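Local coordinates for protein alcohol dehydrogenase (Thermus thermophilus, PDB 2EIH) that probably catalyses the NAD(P)-dependent interconversion of alcohols and carbonyl compounds, and binds a zinc ion through four cysteines, at residues A[149-154]-A[183-188]; A[160-165]-A[238-243]; A[169-174]-A[195-200]; A[175-180]-A[330-335]; A[225-230]-A[252-257]. All coordinates share one frame; numbering follows the deposited sequence.

Interaction 1. Residues A[149-154]-A[183-188]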
# COMPACT_ATOMS: atom_id res chain seq x y z
N LEU A 149 -12.14 10.93 -20.50
CA LEU A 149 -12.93 9.76 -20.13
C LEU A 149 -12.19 8.42 -20.24
O LEU A 149 -12.06 7.70 -19.23
CB LEU A 149 -14.23 9.74 -20.96
CG LEU A 149 -15.51 8.96 -20.58
CD1 LEU A 149 -15.17 7.50 -20.28
CD2 LEU A 149 -16.20 9.60 -19.39
N THR A 150 -11.70 8.04 -21.42
CA THR A 150 -11.03 6.75 -21.52
C THR A 150 -9.69 6.68 -20.80
O THR A 150 -9.39 5.68 -20.16
CB THR A 150 -10.82 6.28 -22.99
OG1 THR A 150 -10.27 7.34 -23.77
CG2 THR A 150 -12.12 5.79 -23.59
N PHE A 151 -8.87 7.72 -20.91
CA PHE A 151 -7.60 7.65 -20.21
C PHE A 151 -7.76 7.55 -18.69
O PHE A 151 -7.01 6.82 -18.04
CB PHE A 151 -6.68 8.80 -20.61
CG PHE A 151 -5.93 8.51 -21.87
CD1 PHE A 151 -6.53 8.73 -23.10
CD2 PHE A 151 -4.69 7.88 -21.83
CE1 PHE A 151 -5.92 8.31 -24.27
CE2 PHE A 151 -4.07 7.45 -22.99
CZ PHE A 151 -4.69 7.67 -24.22
N LEU A 152 -8.74 8.23 -18.12
CA LEU A 152 -8.95 8.14 -16.68
C LEU A 152 -9.41 6.76 -16.26
O LEU A 152 -8.98 6.25 -15.23
CB LEU A 152 -9.97 9.18 -16.23
CG LEU A 152 -9.45 10.62 -16.24
CD1 LEU A 152 -10.61 11.59 -16.28
CD2 LEU A 152 -8.59 10.84 -15.00
N THR A 153 -10.28 6.16 -17.05
CA THR A 153 -10.81 4.84 -16.75
C THR A 153 -9.71 3.79 -16.88
O THR A 153 -9.60 2.90 -16.04
CB THR A 153 -11.98 4.50 -17.68
OG1 THR A 153 -13.03 5.44 -17.48
CG2 THR A 153 -12.49 3.09 -17.42
N ALA A 154 -8.92 3.90 -17.93
CA ALA A 154 -7.83 2.96 -18.16
C ALA A 154 -6.76 3.11 -17.08
O ALA A 154 -6.12 2.13 -16.69
CB ALA A 154 -7.21 3.20 -19.53
N ALA A 183 -5.36 1.69 -22.30
CA ALA A 183 -4.82 0.67 -21.42
C ALA A 183 -3.53 0.04 -21.94
O ALA A 183 -2.64 -0.31 -21.16
CB ALA A 183 -5.85 -0.42 -21.17
N ILE A 184 -3.43 -0.12 -23.24
CA ILE A 184 -2.23 -0.71 -23.80
C ILE A 184 -1.03 0.21 -23.56
O ILE A 184 0.04 -0.24 -23.15
CB ILE A 184 -2.43 -1.00 -25.30
CG1 ILE A 184 -3.51 -2.10 -25.44
CG2 ILE A 184 -1.12 -1.44 -25.95
CD1 ILE A 184 -3.93 -2.41 -26.83
N GLN A 185 -1.24 1.51 -23.79
CA GLN A 185 -0.20 2.53 -23.61
C GLN A 185 0.16 2.80 -22.15
O GLN A 185 1.33 2.99 -21.81
CB GLN A 185 -0.64 3.85 -24.28
CG GLN A 185 -0.85 3.75 -25.78
CD GLN A 185 -1.29 5.05 -26.41
OE1 GLN A 185 -0.50 5.98 -26.56
NE2 GLN A 185 -2.56 5.14 -26.77
N ILE A 186 -0.84 2.86 -21.28
CA ILE A 186 -0.56 3.11 -19.87
C ILE A 186 0.18 1.90 -19.33
O ILE A 186 1.15 2.03 -18.59
CB ILE A 186 -1.86 3.37 -19.10
CG1 ILE A 186 -2.45 4.71 -19.56
CG2 ILE A 186 -1.58 3.40 -17.61
CD1 ILE A 186 -3.82 5.00 -19.06
N ALA A 187 -0.29 0.71 -19.73
CA ALA A 187 0.33 -0.54 -19.32
C ALA A 187 1.82 -0.53 -19.64
O ALA A 187 2.65 -0.82 -18.78
CB ALA A 187 -0.34 -1.72 -20.02
N LYS A 188 2.16 -0.21 -20.89
CA LYS A 188 3.56 -0.16 -21.30
C LYS A 188 4.31 0.91 -20.52
O LYS A 188 5.46 0.72 -20.11
CB LYS A 188 3.67 0.12 -22.79
CG LYS A 188 3.21 -1.04 -23.67
CD LYS A 188 4.11 -2.26 -23.51
CE LYS A 188 5.56 -1.90 -23.80
NZ LYS A 188 6.44 -3.10 -23.70
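A154 and I186 meet where helix 148-161 passes helix 180-189. The methyl of A154 points at the second helix, with its CB 3.9 Å from I186 CD1. The same CB also lies 3.7 Å from the backbone N of A183, and 4.2 Å separates it from A183 CB. Two alanines suit this point because the CA atoms of A154 and A183 are only 5.0 Å apart, which leaves room for little more than methyls. I186 supplies the longer reach: its CG1 stands anti to the carbonyl carbon (chi1 -68°), and the chain then carries CD1 across to the first helix. There CD1 rests 3.8 Å from the carbonyl O of F151 and approaches that residue's ring obliquely, 4.1 Å from CD2. Q185 touches the ring differently. Its NE2 sits near the ring plane at the edge, 4.2 Å from F151 CZ, with the amide turned 82° from the ring. No hydrogen bond crosses the contact, yet the buried carboxamide is satisfied at both ends, OE1 by the backbone N of K310 and NE2 by the O of V181. Farther out, F151 also packs on I300 of helix 297-306, while I186 continues onto W155, V158 and V159. The two segments run with a 47° angle between their N-to-C directions and their axes 9.7 Å apart. Helix 180-189 also presents I184 to V194 and A196 of strand 193-198. These are two neighbouring helices side by side in the layer on one face of the Rossmann sheet, the crossover helix and the one that precedes the first strand.

Interaction 2. Residues A[160-165]-A[238-243]; sequences DKLGVR and KVVDHT
L162 and K238 meet through both apolar and polar contacts: the aliphatic part of the lysine lies against leucine carbons while its ammonium group takes backbone carbonyls. K238 NZ donates to L162 O at 3.0 Å, approaching nearly in line with the carbonyl (C=O...N angle 161°). A second, weak bond runs from K238 NZ to G163 O at 3.3 Å. The lysine bends at chi2 and again at chi4 (-82°), the last torsion turning NZ back to these carbonyls. Its strongest partner is D168, whose OD2 forms a salt bridge with NZ and also accepts from the backbone N of R165, which probably offsets the charge of this buried lysine. Glycine suits position 163, where the chain leaves the helix with positive phi. Strand 236-241 is a central strand of the six-stranded parallel Rossmann sheet, and the turn after helix 148-161 closes over it here. The strand's own backbone groups are taken up by the sheet, those of K238 by D169 and L171, those of V239 by R260 and A262. Over the strand, L162 CD1 meets V240 CG2 at a tight 3.5 Å, the two side chains crossing at about a right angle. V164 CG2 lies 3.9 Å from K238 CG, the two side chains running antiparallel past one another. At the strand's end, in a less well ordered turn, D241 OD2 forms an Asx turn with the backbone N of T243 (3.0 Å), which meets it from 54° out of the carboxylate plane; T243 OG1 donates to the same oxygen on its syn lone pair.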
# COMPACT_ATOMS: atom_id res chain seq x y z
N ASP A 160 -4.07 2.03 -10.38
CA ASP A 160 -4.65 1.78 -9.06
C ASP A 160 -5.19 0.36 -8.83
O ASP A 160 -4.80 -0.32 -7.88
CB ASP A 160 -5.74 2.82 -8.77
CG ASP A 160 -5.23 4.26 -8.91
OD1 ASP A 160 -4.20 4.60 -8.28
OD2 ASP A 160 -5.87 5.06 -9.63
N LYS A 161 -6.09 -0.10 -9.68
CA LYS A 161 -6.68 -1.43 -9.55
C LYS A 161 -5.71 -2.59 -9.77
O LYS A 161 -5.53 -3.43 -8.89
CB LYS A 161 -7.85 -1.58 -10.53
CG LYS A 161 -9.22 -1.53 -9.89
CD LYS A 161 -9.48 -0.29 -9.07
CE LYS A 161 -10.91 -0.35 -8.57
NZ LYS A 161 -11.28 0.67 -7.57
N LEU A 162 -5.10 -2.65 -10.95
CA LEU A 162 -4.18 -3.74 -11.26
C LEU A 162 -2.77 -3.56 -10.71
O LEU A 162 -2.01 -4.53 -10.61
CB LEU A 162 -4.10 -3.93 -12.78
CG LEU A 162 -5.40 -4.30 -13.49
CD1 LEU A 162 -5.27 -3.97 -14.96
CD2 LEU A 162 -5.72 -5.78 -13.27
N GLY A 163 -2.41 -2.33 -10.35
CA GLY A 163 -1.08 -2.09 -9.84
C GLY A 163 -0.01 -2.61 -10.79
O GLY A 163 1.00 -3.17 -10.36
N VAL A 164 -0.22 -2.42 -12.09
CA VAL A 164 0.75 -2.89 -13.08
C VAL A 164 2.15 -2.35 -12.77
O VAL A 164 2.31 -1.19 -12.40
CB VAL A 164 0.31 -2.50 -14.51
CG1 VAL A 164 1.45 -2.71 -15.49
CG2 VAL A 164 -0.89 -3.34 -14.93
N ARG A 165 3.14 -3.22 -12.90
CA ARG A 165 4.54 -2.87 -12.63
C ARG A 165 5.44 -3.56 -13.65
O ARG A 165 5.04 -4.53 -14.28
CB ARG A 165 4.92 -3.28 -11.20
CG ARG A 165 4.93 -4.80 -10.98
CD ARG A 165 4.65 -5.19 -9.52
NE ARG A 165 5.63 -4.66 -8.57
CZ ARG A 165 5.43 -3.58 -7.81
NH1 ARG A 165 4.29 -2.92 -7.88
NH2 ARG A 165 6.37 -3.18 -6.97
N LYS A 238 -1.91 -9.53 -15.09
CA LYS A 238 -2.93 -8.49 -14.99
C LYS A 238 -3.76 -8.46 -16.26
O LYS A 238 -3.23 -8.59 -17.35
CB LYS A 238 -2.29 -7.11 -14.79
CG LYS A 238 -1.97 -6.76 -13.35
CD LYS A 238 -1.01 -7.74 -12.72
CE LYS A 238 -0.74 -7.39 -11.27
NZ LYS A 238 0.29 -6.34 -11.07
N VAL A 239 -5.07 -8.27 -16.11
CA VAL A 239 -5.96 -8.23 -17.26
C VAL A 239 -6.91 -7.03 -17.28
O VAL A 239 -7.59 -6.74 -16.30
CB VAL A 239 -6.82 -9.50 -17.34
CG1 VAL A 239 -7.72 -9.45 -18.56
CG2 VAL A 239 -5.91 -10.72 -17.40
N VAL A 240 -6.95 -6.33 -18.41
CA VAL A 240 -7.85 -5.19 -18.57
C VAL A 240 -8.97 -5.61 -19.51
O VAL A 240 -8.73 -5.87 -20.68
CB VAL A 240 -7.13 -3.99 -19.19
CG1 VAL A 240 -8.10 -2.83 -19.31
CG2 VAL A 240 -5.92 -3.62 -18.36
N ASP A 241 -10.18 -5.67 -18.98
CA ASP A 241 -11.33 -6.09 -19.77
C ASP A 241 -12.46 -5.05 -19.72
O ASP A 241 -12.80 -4.56 -18.65
CB ASP A 241 -11.85 -7.43 -19.23
CG ASP A 241 -12.84 -8.07 -20.17
OD1 ASP A 241 -13.42 -9.11 -19.81
OD2 ASP A 241 -13.04 -7.53 -21.26
N HIS A 242 -13.04 -4.72 -20.87
CA HIS A 242 -14.13 -3.75 -20.88
C HIS A 242 -15.34 -4.34 -21.57
O HIS A 242 -16.32 -3.64 -21.84
CB HIS A 242 -13.72 -2.47 -21.62
CG HIS A 242 -13.54 -2.66 -23.09
ND1 HIS A 242 -12.42 -3.24 -23.63
CD2 HIS A 242 -14.36 -2.39 -24.13
CE1 HIS A 242 -12.55 -3.32 -24.94
NE2 HIS A 242 -13.73 -2.81 -25.27
N THR A 243 -15.28 -5.63 -21.86
CA THR A 243 -16.38 -6.29 -22.53
C THR A 243 -16.99 -7.33 -21.60
O THR A 243 -18.14 -7.20 -21.17
CB THR A 243 -15.92 -6.94 -23.84
OG1 THR A 243 -14.89 -7.90 -23.58
CG2 THR A 243 -15.37 -5.87 -24.78

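Interaction 3. Residues A[169-174]-A[195-200]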
# COMPACT_ATOMS: atom_id res chain seq x y z
N ASP A 169 2.88 -9.23 -17.02
CA ASP A 169 2.32 -9.59 -18.30
C ASP A 169 0.89 -9.09 -18.21
O ASP A 169 0.07 -9.62 -17.46
CB ASP A 169 2.36 -11.10 -18.49
CG ASP A 169 3.65 -11.56 -19.12
OD1 ASP A 169 4.32 -12.44 -18.54
OD2 ASP A 169 4.00 -11.02 -20.20
N VAL A 170 0.60 -8.02 -18.95
CA VAL A 170 -0.73 -7.44 -18.96
C VAL A 170 -1.48 -7.87 -20.22
O VAL A 170 -0.93 -7.85 -21.32
CB VAL A 170 -0.66 -5.89 -18.92
CG1 VAL A 170 -2.06 -5.31 -18.97
CG2 VAL A 170 0.05 -5.44 -17.65
N LEU A 171 -2.73 -8.30 -20.05
CA LEU A 171 -3.56 -8.71 -21.17
C LEU A 171 -4.66 -7.67 -21.33
O LEU A 171 -5.39 -7.38 -20.37
CB LEU A 171 -4.19 -10.09 -20.91
CG LEU A 171 -5.28 -10.61 -21.87
CD1 LEU A 171 -4.69 -10.97 -23.23
CD2 LEU A 171 -5.94 -11.84 -21.26
N VAL A 172 -4.76 -7.08 -22.52
CA VAL A 172 -5.80 -6.08 -22.80
C VAL A 172 -6.78 -6.70 -23.81
O VAL A 172 -6.36 -7.19 -24.86
CB VAL A 172 -5.19 -4.81 -23.43
CG1 VAL A 172 -6.29 -3.78 -23.67
CG2 VAL A 172 -4.12 -4.24 -22.51
N MET A 173 -8.07 -6.66 -23.50
CA MET A 173 -9.10 -7.23 -24.37
C MET A 173 -9.67 -6.28 -25.41
O MET A 173 -9.87 -5.09 -25.16
CB MET A 173 -10.25 -7.79 -23.53
CG MET A 173 -9.88 -8.96 -22.64
SD MET A 173 -9.44 -10.43 -23.58
CE MET A 173 -11.07 -11.22 -23.73
N ALA A 174 -9.95 -6.84 -26.59
CA ALA A 174 -10.54 -6.10 -27.70
C ALA A 174 -9.89 -4.75 -27.97
O ALA A 174 -10.39 -3.73 -27.54
CB ALA A 174 -12.03 -5.92 -27.45
N ILE A 195 -0.03 -7.97 -24.06
CA ILE A 195 -0.54 -8.93 -25.01
C ILE A 195 -1.93 -8.39 -25.29
O ILE A 195 -2.74 -8.27 -24.36
CB ILE A 195 -0.64 -10.35 -24.40
CG1 ILE A 195 0.71 -10.81 -23.88
CG2 ILE A 195 -1.14 -11.31 -25.43
CD1 ILE A 195 1.10 -10.23 -22.48
N ALA A 196 -2.22 -8.04 -26.53
CA ALA A 196 -3.55 -7.50 -26.86
C ALA A 196 -4.35 -8.45 -27.75
O ALA A 196 -3.79 -9.12 -28.61
CB ALA A 196 -3.40 -6.15 -27.55
N THR A 197 -5.66 -8.50 -27.53
CA THR A 197 -6.51 -9.37 -28.34
C THR A 197 -7.56 -8.54 -29.09
O THR A 197 -8.05 -7.53 -28.57
CB THR A 197 -7.25 -10.42 -27.48
OG1 THR A 197 -8.20 -9.77 -26.62
CG2 THR A 197 -6.26 -11.21 -26.63
N ALA A 198 -7.87 -8.97 -30.31
CA ALA A 198 -8.85 -8.29 -31.15
C ALA A 198 -9.48 -9.32 -32.08
O ALA A 198 -9.05 -10.48 -32.10
CB ALA A 198 -8.19 -7.19 -31.96
N GLY A 199 -10.48 -8.90 -32.85
CA GLY A 199 -11.15 -9.81 -33.76
C GLY A 199 -10.60 -9.86 -35.18
O GLY A 199 -10.57 -10.92 -35.79
N SER A 200 -10.18 -8.72 -35.70
CA SER A 200 -9.64 -8.62 -37.05
C SER A 200 -8.12 -8.53 -36.98
O SER A 200 -7.57 -8.18 -35.95
CB SER A 200 -10.17 -7.37 -37.73
OG SER A 200 -9.66 -6.21 -37.10
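V170 and I195 open a run of parallel strand pairing, with I195 N donating to V170 O at 2.9 Å. V172 N then gives to I195 O, and V172 O receives T197 N at 3.1 Å; L171 CA also makes a CA-H...O contact with I195 O. Past the regular pairing, A174 N makes a weak bond to T197 OG1 at 3.4 Å. That hydroxyl stands between the backbone N and the carbonyl carbon (chi1 67°), where it also lies 3.3 Å from M173 SD. Apolar contacts gather on the face carrying L171 and I195. Branched I195 and T197 suit a strand, and their methyls both touch the leucine's CD1: L171 CD1 is 3.8 Å from T197 CG2 and 4.2 Å from I195 CG2. At the strand's start, D169 OD2 rests 3.8 Å from I195 CD1, while the carboxylate is paired by salt bridges to K234 and R193. The segments form the two strands of a beta-alpha-beta unit. V172 and A196 on the opposite face pack against I184 of the connecting helix 180-189, with A196 also reaching A207 of helix 201-210, and strand 236-241 pairs with the other side of strand 169-172.

Interaction 4. Residues A[175-180]-A[330-335]; sequences AGSGVS and EERRVF
A175 and F335 meet at the glycine-rich turn that follows the first strand of the Rossmann fold, a position consistent with a nucleotide-binding loop. A175 places CB 4.1 Å from F335 CE1, and its small methyl touches that ring and also A207 of helix 201-210. G176 comes next, its CA over one face of the F335 ring in a CH-pi contact; the modelled spacing is too short to trust in detail. With phi at 86° the backbone here suits glycine, and the absence of a side chain lets the main chain lie directly on the aromatic face. The phenyl reaches it with CG anti to the backbone N (chi1 -172°), and K203 and R206 also touch it. S177 turns its OG to within 3.4 Å of R332 CG. R332, the positive-phi residue of the Schellman motif that ends helix 322-330, lays its aliphatic CG beside the loop. G178, again with positive phi, belongs to a type II' turn from S177 to S180, and V179 beyond it packs on T150, T153 and M157 of helix 148-161. S180 starts the next helix; its OG has A174 O as a partner and lies 2.9 Å from G176 N.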
# COMPACT_ATOMS: atom_id res chain seq x y z
N ALA A 175 -8.79 -4.76 -28.71
CA ALA A 175 -8.08 -3.52 -29.01
C ALA A 175 -8.87 -2.56 -29.89
O ALA A 175 -9.64 -2.97 -30.76
CB ALA A 175 -6.75 -3.84 -29.67
N GLY A 176 -8.68 -1.26 -29.65
CA GLY A 176 -9.37 -0.23 -30.42
C GLY A 176 -10.74 0.14 -29.90
O GLY A 176 -11.27 1.21 -30.21
N SER A 177 -11.30 -0.75 -29.09
CA SER A 177 -12.63 -0.54 -28.53
C SER A 177 -12.58 -0.24 -27.03
O SER A 177 -11.87 -0.90 -26.27
CB SER A 177 -13.47 -1.79 -28.81
OG SER A 177 -14.83 -1.61 -28.45
N GLY A 178 -13.35 0.76 -26.62
CA GLY A 178 -13.41 1.15 -25.22
C GLY A 178 -12.15 1.78 -24.67
O GLY A 178 -11.63 2.76 -25.21
N VAL A 179 -11.64 1.20 -23.59
CA VAL A 179 -10.43 1.71 -22.95
C VAL A 179 -9.15 0.98 -23.33
O VAL A 179 -8.10 1.27 -22.78
CB VAL A 179 -10.59 1.68 -21.42
CG1 VAL A 179 -11.66 2.68 -21.00
CG2 VAL A 179 -10.99 0.27 -20.98
N SER A 180 -9.24 0.04 -24.26
CA SER A 180 -8.07 -0.73 -24.66
C SER A 180 -6.93 0.14 -25.21
O SER A 180 -5.77 -0.05 -24.83
CB SER A 180 -8.45 -1.79 -25.70
OG SER A 180 -9.07 -1.23 -26.82
N GLU A 330 -22.00 2.20 -31.70
CA GLU A 330 -22.76 1.04 -31.29
C GLU A 330 -22.33 -0.25 -31.97
O GLU A 330 -22.47 -1.33 -31.39
CB GLU A 330 -24.25 1.27 -31.52
CG GLU A 330 -24.87 2.25 -30.55
CD GLU A 330 -26.38 2.21 -30.60
OE1 GLU A 330 -26.95 2.52 -31.68
OE2 GLU A 330 -27.00 1.87 -29.57
N GLU A 331 -21.81 -0.13 -33.18
CA GLU A 331 -21.37 -1.31 -33.92
C GLU A 331 -19.90 -1.71 -33.66
O GLU A 331 -19.39 -2.64 -34.28
CB GLU A 331 -21.59 -1.10 -35.43
CG GLU A 331 -20.61 -0.15 -36.11
CD GLU A 331 -20.94 0.10 -37.59
OE1 GLU A 331 -20.05 0.54 -38.34
OE2 GLU A 331 -22.11 -0.13 -37.98
N ARG A 332 -19.26 -1.00 -32.74
CA ARG A 332 -17.86 -1.25 -32.37
C ARG A 332 -16.96 -1.59 -33.57
O ARG A 332 -16.10 -2.46 -33.48
CB ARG A 332 -17.76 -2.39 -31.34
CG ARG A 332 -17.91 -1.98 -29.87
CD ARG A 332 -19.34 -2.09 -29.36
NE ARG A 332 -19.44 -1.77 -27.93
CZ ARG A 332 -20.58 -1.71 -27.24
NH1 ARG A 332 -20.57 -1.41 -25.95
NH2 ARG A 332 -21.74 -1.95 -27.85
N ARG A 333 -17.15 -0.88 -34.68
CA ARG A 333 -16.36 -1.14 -35.87
C ARG A 333 -15.14 -0.23 -35.94
O ARG A 333 -14.03 -0.68 -36.21
CB ARG A 333 -17.22 -0.99 -37.12
CG ARG A 333 -16.52 -1.37 -38.41
CD ARG A 333 -17.51 -1.48 -39.57
NE ARG A 333 -18.08 -0.20 -39.99
CZ ARG A 333 -17.39 0.78 -40.56
NH1 ARG A 333 -16.08 0.65 -40.76
NH2 ARG A 333 -18.00 1.90 -40.94
N VAL A 334 -15.35 1.05 -35.69
CA VAL A 334 -14.25 2.00 -35.74
C VAL A 334 -13.19 1.75 -34.67
O VAL A 334 -13.52 1.52 -33.51
CB VAL A 334 -14.78 3.43 -35.60
CG1 VAL A 334 -13.63 4.39 -35.28
CG2 VAL A 334 -15.45 3.85 -36.90
N PHE A 335 -11.93 1.78 -35.08
CA PHE A 335 -10.81 1.59 -34.15
C PHE A 335 -10.44 2.98 -33.64
O PHE A 335 -9.92 3.81 -34.39
CB PHE A 335 -9.60 0.98 -34.87
CG PHE A 335 -8.48 0.58 -33.96
CD1 PHE A 335 -8.37 -0.73 -33.48
CD2 PHE A 335 -7.52 1.52 -33.55
CE1 PHE A 335 -7.34 -1.10 -32.62
CE2 PHE A 335 -6.49 1.16 -32.68
CZ PHE A 335 -6.40 -0.16 -32.21

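Interaction 5. Residues A[225-230]-A[252-257]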
# COMPACT_ATOMS: atom_id res chain seq x y z
N LYS A 225 -5.57 -20.24 -24.90
CA LYS A 225 -4.40 -21.10 -24.94
C LYS A 225 -3.20 -20.39 -25.52
O LYS A 225 -2.06 -20.69 -25.16
CB LYS A 225 -4.71 -22.35 -25.77
CG LYS A 225 -5.76 -23.26 -25.13
CD LYS A 225 -6.15 -24.40 -26.06
CE LYS A 225 -7.04 -25.41 -25.35
NZ LYS A 225 -6.34 -26.05 -24.19
N GLU A 226 -3.45 -19.46 -26.43
CA GLU A 226 -2.35 -18.72 -27.02
C GLU A 226 -1.75 -17.74 -26.02
O GLU A 226 -0.53 -17.55 -25.98
CB GLU A 226 -2.81 -17.98 -28.29
CG GLU A 226 -2.54 -18.78 -29.54
CD GLU A 226 -1.07 -19.12 -29.69
OE1 GLU A 226 -0.26 -18.20 -29.91
OE2 GLU A 226 -0.71 -20.32 -29.58
N VAL A 227 -2.60 -17.14 -25.20
CA VAL A 227 -2.11 -16.20 -24.20
C VAL A 227 -1.23 -16.98 -23.23
O VAL A 227 -0.15 -16.52 -22.87
CB VAL A 227 -3.28 -15.53 -23.45
CG1 VAL A 227 -2.76 -14.52 -22.45
CG2 VAL A 227 -4.20 -14.84 -24.45
N ARG A 228 -1.67 -18.16 -22.83
CA ARG A 228 -0.89 -18.98 -21.92
C ARG A 228 0.45 -19.31 -22.56
O ARG A 228 1.51 -19.15 -21.94
CB ARG A 228 -1.63 -20.29 -21.62
CG ARG A 228 -3.07 -20.11 -21.13
CD ARG A 228 -3.14 -19.70 -19.68
NE ARG A 228 -2.62 -20.74 -18.79
CZ ARG A 228 -2.81 -20.75 -17.47
NH1 ARG A 228 -2.30 -21.74 -16.74
NH2 ARG A 228 -3.52 -19.79 -16.89
N ARG A 229 0.41 -19.76 -23.81
CA ARG A 229 1.62 -20.11 -24.56
C ARG A 229 2.56 -18.91 -24.69
O ARG A 229 3.78 -19.06 -24.68
CB ARG A 229 1.24 -20.60 -25.97
CG ARG A 229 2.39 -21.20 -26.77
CD ARG A 229 2.00 -21.44 -28.23
NE ARG A 229 2.12 -20.23 -29.03
CZ ARG A 229 3.27 -19.62 -29.27
NH1 ARG A 229 4.41 -20.11 -28.77
NH2 ARG A 229 3.31 -18.51 -30.01
N LEU A 230 1.97 -17.73 -24.80
CA LEU A 230 2.72 -16.49 -24.94
C LEU A 230 3.30 -15.92 -23.65
O LEU A 230 4.08 -14.96 -23.69
CB LEU A 230 1.83 -15.44 -25.62
CG LEU A 230 2.15 -15.07 -27.07
CD1 LEU A 230 2.83 -16.23 -27.78
CD2 LEU A 230 0.88 -14.65 -27.79
N ILE A 252 -10.67 -15.62 -17.77
CA ILE A 252 -10.38 -16.34 -16.54
C ILE A 252 -9.42 -17.50 -16.79
O ILE A 252 -8.57 -17.82 -15.96
CB ILE A 252 -11.66 -16.89 -15.91
CG1 ILE A 252 -12.52 -15.73 -15.43
CG2 ILE A 252 -11.31 -17.83 -14.76
CD1 ILE A 252 -13.79 -16.18 -14.73
N LYS A 253 -9.57 -18.10 -17.96
CA LYS A 253 -8.74 -19.22 -18.36
C LYS A 253 -7.33 -18.72 -18.69
O LYS A 253 -6.32 -19.40 -18.41
CB LYS A 253 -9.35 -19.90 -19.59
CG LYS A 253 -9.23 -21.42 -19.62
CD LYS A 253 -10.27 -22.11 -18.73
CE LYS A 253 -11.67 -22.03 -19.34
NZ LYS A 253 -11.75 -22.72 -20.66
N ALA A 254 -7.25 -17.53 -19.26
CA ALA A 254 -5.98 -16.93 -19.65
C ALA A 254 -5.26 -16.24 -18.51
O ALA A 254 -4.09 -15.85 -18.64
CB ALA A 254 -6.21 -15.94 -20.79
N THR A 255 -5.94 -16.09 -17.39
CA THR A 255 -5.35 -15.41 -16.24
C THR A 255 -4.48 -16.35 -15.41
O THR A 255 -4.89 -17.45 -15.06
CB THR A 255 -6.46 -14.81 -15.36
OG1 THR A 255 -7.30 -13.99 -16.18
CG2 THR A 255 -5.85 -13.97 -14.26
N ALA A 256 -3.27 -15.90 -15.11
CA ALA A 256 -2.35 -16.70 -14.32
C ALA A 256 -2.84 -16.77 -12.88
O ALA A 256 -3.76 -16.05 -12.50
CB ALA A 256 -0.95 -16.11 -14.37
N ASN A 257 -2.23 -17.64 -12.09
CA ASN A 257 -2.62 -17.78 -10.70
C ASN A 257 -2.38 -16.47 -9.94
O ASN A 257 -1.41 -15.74 -10.21
CB ASN A 257 -1.82 -18.92 -10.06
CG ASN A 257 -2.16 -20.28 -10.67
OD1 ASN A 257 -1.44 -21.25 -10.46
ND2 ASN A 257 -3.26 -20.35 -11.40
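V227 and A254 touch where helix 223-230 meets helix 248-254 in the Rossmann domain, the first helix leading into strand 236-241 and the second leaving it. V227 points at the other segment, and its CB lies 4.0 Å from A254 CB. CG1 of V227 stands anti to the backbone N and is 4.1 Å from the same methyl. A small alanine suits this place because both residues also rest on L171 of strand 169-172, filling the space above the sheet. R228 reaches over the end of helix 248-254. Its chi2 (-77°) brings CD to 3.4 Å from K253 O and 4.0 Å from A254 CA, and the bend at chi3 (-65°) then sets NE 4.0 Å from K253 O. Farther along, the guanidinium sets NH2 3.2 Å from K253 O and 3.3 Å from T255 O. T255 O lies at the guanidinium edge, in its plane, whereas K253 O is approached obliquely. R282 brings a like charge close to NH2, so nearby carbonyl oxygens would be favourable electrostatically. Within helix 223-230, a salt bridge joins R229 NE to E226 OE2 at 2.9 Å, in the guanidinium plane and on the syn side of the carboxylate.

How the interactions relate
Interactions 1, 2, 3 and 5 are buried contacts and interaction 4 is partly buried, with R332 exposed to solvent. Interactions 1 and 2 share helix 148-161, one at its apolar N-terminal half and the other at its C-terminal turn. Interaction 3 supplies the sheet between layers: I184 of interaction 1 packs on V172 and A196, while L171 on the other face meets V227 and A254 of interaction 5. L171 also joins interactions 2 and 3 through probable backbone hydrogen bonds with K238 and V240. Chemistry follows place: methyl packing between helices in 1, a charged lysine on carbonyls in 2, backbone pairing in 3, a glycine under a ring in 4, and a folded arginine in 5.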